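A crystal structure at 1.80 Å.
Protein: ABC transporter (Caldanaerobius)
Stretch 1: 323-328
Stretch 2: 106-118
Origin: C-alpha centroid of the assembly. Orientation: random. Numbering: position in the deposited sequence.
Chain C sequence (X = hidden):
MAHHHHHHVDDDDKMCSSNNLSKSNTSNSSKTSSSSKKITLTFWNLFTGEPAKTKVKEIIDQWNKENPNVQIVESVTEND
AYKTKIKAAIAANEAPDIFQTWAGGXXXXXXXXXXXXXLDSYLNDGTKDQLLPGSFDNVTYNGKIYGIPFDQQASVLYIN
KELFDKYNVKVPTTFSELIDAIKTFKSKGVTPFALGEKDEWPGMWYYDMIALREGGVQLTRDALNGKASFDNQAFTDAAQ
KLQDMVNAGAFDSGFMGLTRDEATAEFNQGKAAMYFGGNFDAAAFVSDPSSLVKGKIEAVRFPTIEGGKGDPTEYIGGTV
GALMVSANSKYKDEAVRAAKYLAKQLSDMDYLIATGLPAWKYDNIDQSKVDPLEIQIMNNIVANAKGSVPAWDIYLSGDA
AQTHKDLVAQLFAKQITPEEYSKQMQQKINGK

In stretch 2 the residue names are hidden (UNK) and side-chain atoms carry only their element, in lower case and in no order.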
# COMPACT_ATOMS: atom_id res chain seq x y z
N LEU C 323 10.51 1.06 -9.47
CA LEU C 323 11.03 0.14 -10.50
C LEU C 323 12.52 -0.10 -10.26
O LEU C 323 13.25 0.86 -10.04
CB LEU C 323 10.81 0.70 -11.92
CG LEU C 323 9.36 1.08 -12.28
CD1 LEU C 323 9.25 1.57 -13.71
CD2 LEU C 323 8.43 -0.10 -12.05
N MSE C 324 12.95 -1.37 -10.31
CA MSE C 324 14.39 -1.70 -10.19
C MSE C 324 14.85 -2.37 -11.48
O MSE C 324 14.06 -2.98 -12.19
CB MSE C 324 14.59 -2.54 -8.95
CG MSE C 324 14.59 -1.62 -7.72
SE MSE C 324 14.96 -2.77 -6.15
CE MSE C 324 15.11 -1.26 -4.90
N VAL C 325 16.14 -2.20 -11.77
CA VAL C 325 16.81 -2.81 -12.90
C VAL C 325 17.72 -3.90 -12.32
O VAL C 325 18.55 -3.64 -11.42
CB VAL C 325 17.68 -1.75 -13.65
CG1 VAL C 325 18.60 -2.42 -14.68
CG2 VAL C 325 16.78 -0.69 -14.34
N SER C 326 17.61 -5.09 -12.88
CA SER C 326 18.46 -6.22 -12.45
C SER C 326 19.95 -5.99 -12.72
O SER C 326 20.31 -5.45 -13.76
CB SER C 326 18.00 -7.50 -13.11
OG SER C 326 16.83 -7.90 -12.43
N ALA C 327 20.81 -6.43 -11.78
CA ALA C 327 22.26 -6.20 -11.89
C ALA C 327 22.80 -6.95 -13.12
O ALA C 327 23.72 -6.48 -13.78
CB ALA C 327 22.98 -6.68 -10.61
N ASN C 328 22.16 -8.08 -13.45
CA ASN C 328 22.58 -8.94 -14.60
C ASN C 328 21.86 -8.68 -15.92
O ASN C 328 21.87 -9.51 -16.84
CB ASN C 328 22.54 -10.43 -14.23
CG ASN C 328 21.13 -10.97 -14.11
OD1 ASN C 328 20.14 -10.20 -14.15
ND2 ASN C 328 21.02 -12.28 -13.97
N UNK C 106 11.44 -4.52 1.98
CA UNK C 106 11.12 -5.61 1.04
C UNK C 106 12.24 -5.79 0.04
O UNK C 106 12.55 -6.90 -0.38
c UNK C 106 9.44 -6.31 -0.75
c UNK C 106 9.87 -5.27 0.27
c UNK C 106 8.16 -8.31 -1.32
c UNK C 106 9.82 -6.20 -2.10
c UNK C 106 8.53 -8.18 -2.65
c UNK C 106 8.59 -7.36 -0.38
c UNK C 106 9.37 -7.14 -3.04
N UNK C 107 12.80 -4.68 -0.43
CA UNK C 107 13.84 -4.79 -1.46
C UNK C 107 15.27 -4.85 -0.88
O UNK C 107 16.26 -5.01 -1.62
c UNK C 107 13.70 -3.69 -2.51
o UNK C 107 12.37 -3.64 -3.03
N UNK C 108 15.38 -4.69 0.44
CA UNK C 108 16.73 -4.59 1.04
C UNK C 108 17.57 -5.86 0.73
O UNK C 108 18.71 -5.72 0.31
c UNK C 108 18.05 -3.68 4.64
o UNK C 108 17.02 -3.75 5.31
c UNK C 108 18.02 -3.82 3.11
c UNK C 108 16.68 -4.29 2.55
n UNK C 108 19.25 -3.46 5.18
N UNK C 109 16.98 -7.07 0.91
CA UNK C 109 17.67 -8.34 0.58
C UNK C 109 18.21 -8.41 -0.83
O UNK C 109 19.36 -8.87 -1.02
c UNK C 109 16.56 -9.39 0.74
c UNK C 109 15.65 -7.32 1.51
c UNK C 109 15.63 -8.81 1.75
N UNK C 110 17.40 -8.01 -1.82
CA UNK C 110 17.84 -7.98 -3.24
C UNK C 110 19.07 -7.07 -3.42
O UNK C 110 19.99 -7.37 -4.18
c UNK C 110 12.73 -8.90 -3.57
c UNK C 110 16.76 -7.42 -4.18
c UNK C 110 14.25 -7.16 -4.30
c UNK C 110 12.94 -7.62 -4.10
c UNK C 110 15.13 -9.23 -3.43
c UNK C 110 15.36 -7.95 -3.94
c UNK C 110 13.82 -9.70 -3.22
N UNK C 111 19.03 -5.94 -2.73
CA UNK C 111 20.06 -4.94 -2.88
C UNK C 111 21.31 -5.48 -2.24
O UNK C 111 22.35 -5.47 -2.89
c UNK C 111 20.87 -2.63 -2.33
c UNK C 111 19.67 -3.55 -2.29
c UNK C 111 18.50 -2.99 -3.11
N UNK C 112 21.19 -5.99 -1.01
CA UNK C 112 22.35 -6.54 -0.29
C UNK C 112 22.98 -7.76 -0.95
O UNK C 112 24.19 -7.97 -0.86
o UNK C 112 21.77 -4.83 4.23
c UNK C 112 21.72 -5.58 1.96
c UNK C 112 21.99 -6.85 1.16
c UNK C 112 21.72 -5.84 3.47
o UNK C 112 21.70 -7.04 3.88
N UNK C 113 22.17 -8.55 -1.63
CA UNK C 113 22.66 -9.72 -2.36
C UNK C 113 23.35 -9.38 -3.69
O UNK C 113 23.73 -10.30 -4.40
c UNK C 113 21.53 -10.71 -2.62
N UNK C 114 23.48 -8.10 -4.03
CA UNK C 114 24.15 -7.67 -5.29
C UNK C 114 23.32 -7.91 -6.55
O UNK C 114 23.85 -8.07 -7.67
N UNK C 115 22.00 -8.00 -6.36
CA UNK C 115 21.08 -8.38 -7.47
C UNK C 115 20.45 -7.20 -8.17
O UNK C 115 19.75 -7.39 -9.18
c UNK C 115 21.23 -11.35 -6.86
n UNK C 115 22.06 -13.60 -6.61
c UNK C 115 21.39 -12.53 -5.93
c UNK C 115 20.36 -10.37 -6.10
c UNK C 115 19.93 -9.23 -6.96
N UNK C 116 20.71 -5.99 -7.64
CA UNK C 116 20.13 -4.74 -8.21
C UNK C 116 21.20 -3.73 -8.66
O UNK C 116 22.12 -3.40 -7.88
c UNK C 116 18.45 -2.91 -7.85
c UNK C 116 18.14 -5.07 -6.67
c UNK C 116 19.18 -4.07 -7.20
N UNK C 117 21.05 -3.25 -9.89
CA UNK C 117 21.92 -2.21 -10.50
C UNK C 117 21.84 -0.89 -9.75
O UNK C 117 20.73 -0.36 -9.59
c UNK C 117 22.13 -0.64 -14.15
c UNK C 117 21.54 -1.96 -11.99
c UNK C 117 23.94 -1.54 -12.67
c UNK C 117 22.51 -0.98 -12.71
N UNK C 118 22.99 -0.40 -9.29
CA UNK C 118 23.11 0.94 -8.69
C UNK C 118 22.89 2.03 -9.74
O UNK C 118 23.44 1.99 -10.86
c UNK C 118 24.64 2.35 -7.19
c UNK C 118 26.09 2.72 -6.96
n UNK C 118 26.37 4.02 -6.78
o UNK C 118 26.97 1.82 -6.95
c UNK C 118 24.49 1.12 -8.07

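Position 106 carries one carbon and then a six-carbon ring with no oxygen, a phenylalanine, Phe106; its side chain does not touch stretch 1. Position 107 has one carbon and one oxygen, and its CB lies 3.7 Å from CE of Met324, a selenomethionine: Ser107. Its OG is hydrogen-bonded elsewhere in the structure.

Position 108 shows three carbons, the third bearing an oxygen and a nitrogen: Gln108, whose CA-to-CB bond points away. At 109 three carbons close a ring onto the backbone nitrogen, which defines Pro109. Position 110 repeats one carbon plus a six-carbon ring. This is Phe110, buried, its CA-to-CB bond pointing toward stretch 1, yet its ring makes no close contact with stretch 1.

One carbon carrying two others, with a branch carbon touching Met324, marks position 111 as a beta-branched Val111, whose CG2 lies 4.2 Å from CE of Met324. Position 112 has three carbons, the third with two oxygens: Glu112, out of reach of stretch 1. Position 113 has a single carbon, Ala113, and is exposed.

Position 114 has no side-chain atoms, and its O sits 3.4 Å from CB of Ala327: Gly114. Its phi of 74° favours glycine by itself, and it leaves the helix in a Schellman motif: N of Gly114 bonds O of Val111 at 3.1 Å, and N of position 115 bonds O of Phe110 at 3.0 Å.

Position 115 is a row of four carbons ending in nitrogen, and its backbone O accepts from N of Ala327 at 3.0 Å: Lys115. Its CA-to-CB bond points sideways and the end of the side chain makes no contact with stretch 1; the backbone does the work.

Position 116, again one carbon carrying two, has a branch carbon touching Met324 and Val325: Val116. Its CA-to-CB bond points away, but CG1 still reaches O of Val325 at 3.6 Å and SE of Met324 at 3.9 Å. Four carbons forked at the second, with a branch carbon touching Val325 and the backbone N donating to O of Val325 at 3.0 Å, make position 117 Leu117; CD2 lies 4.0 Å from CG1 of Val325. Position 118, with three carbons and a terminal oxygen and nitrogen, is Gln118, whose CA-to-CB bond points away.

The contact is a single beta bridge between Ser326 and Val116, held by two nearly straight backbone hydrogen bonds. The backbone makes both bonds and the side chains pack beside them: Met324 reaches Ser107, Val111 and Val116, while Val325 packs on Leu117. The small CB of Ala327 faces the turn. For a designer, the lesson is a glycine turn leading into a short backbone bridge, flanked by apolar packing.

Stretch 2 106-118: FSQPFVEAGKVLQ
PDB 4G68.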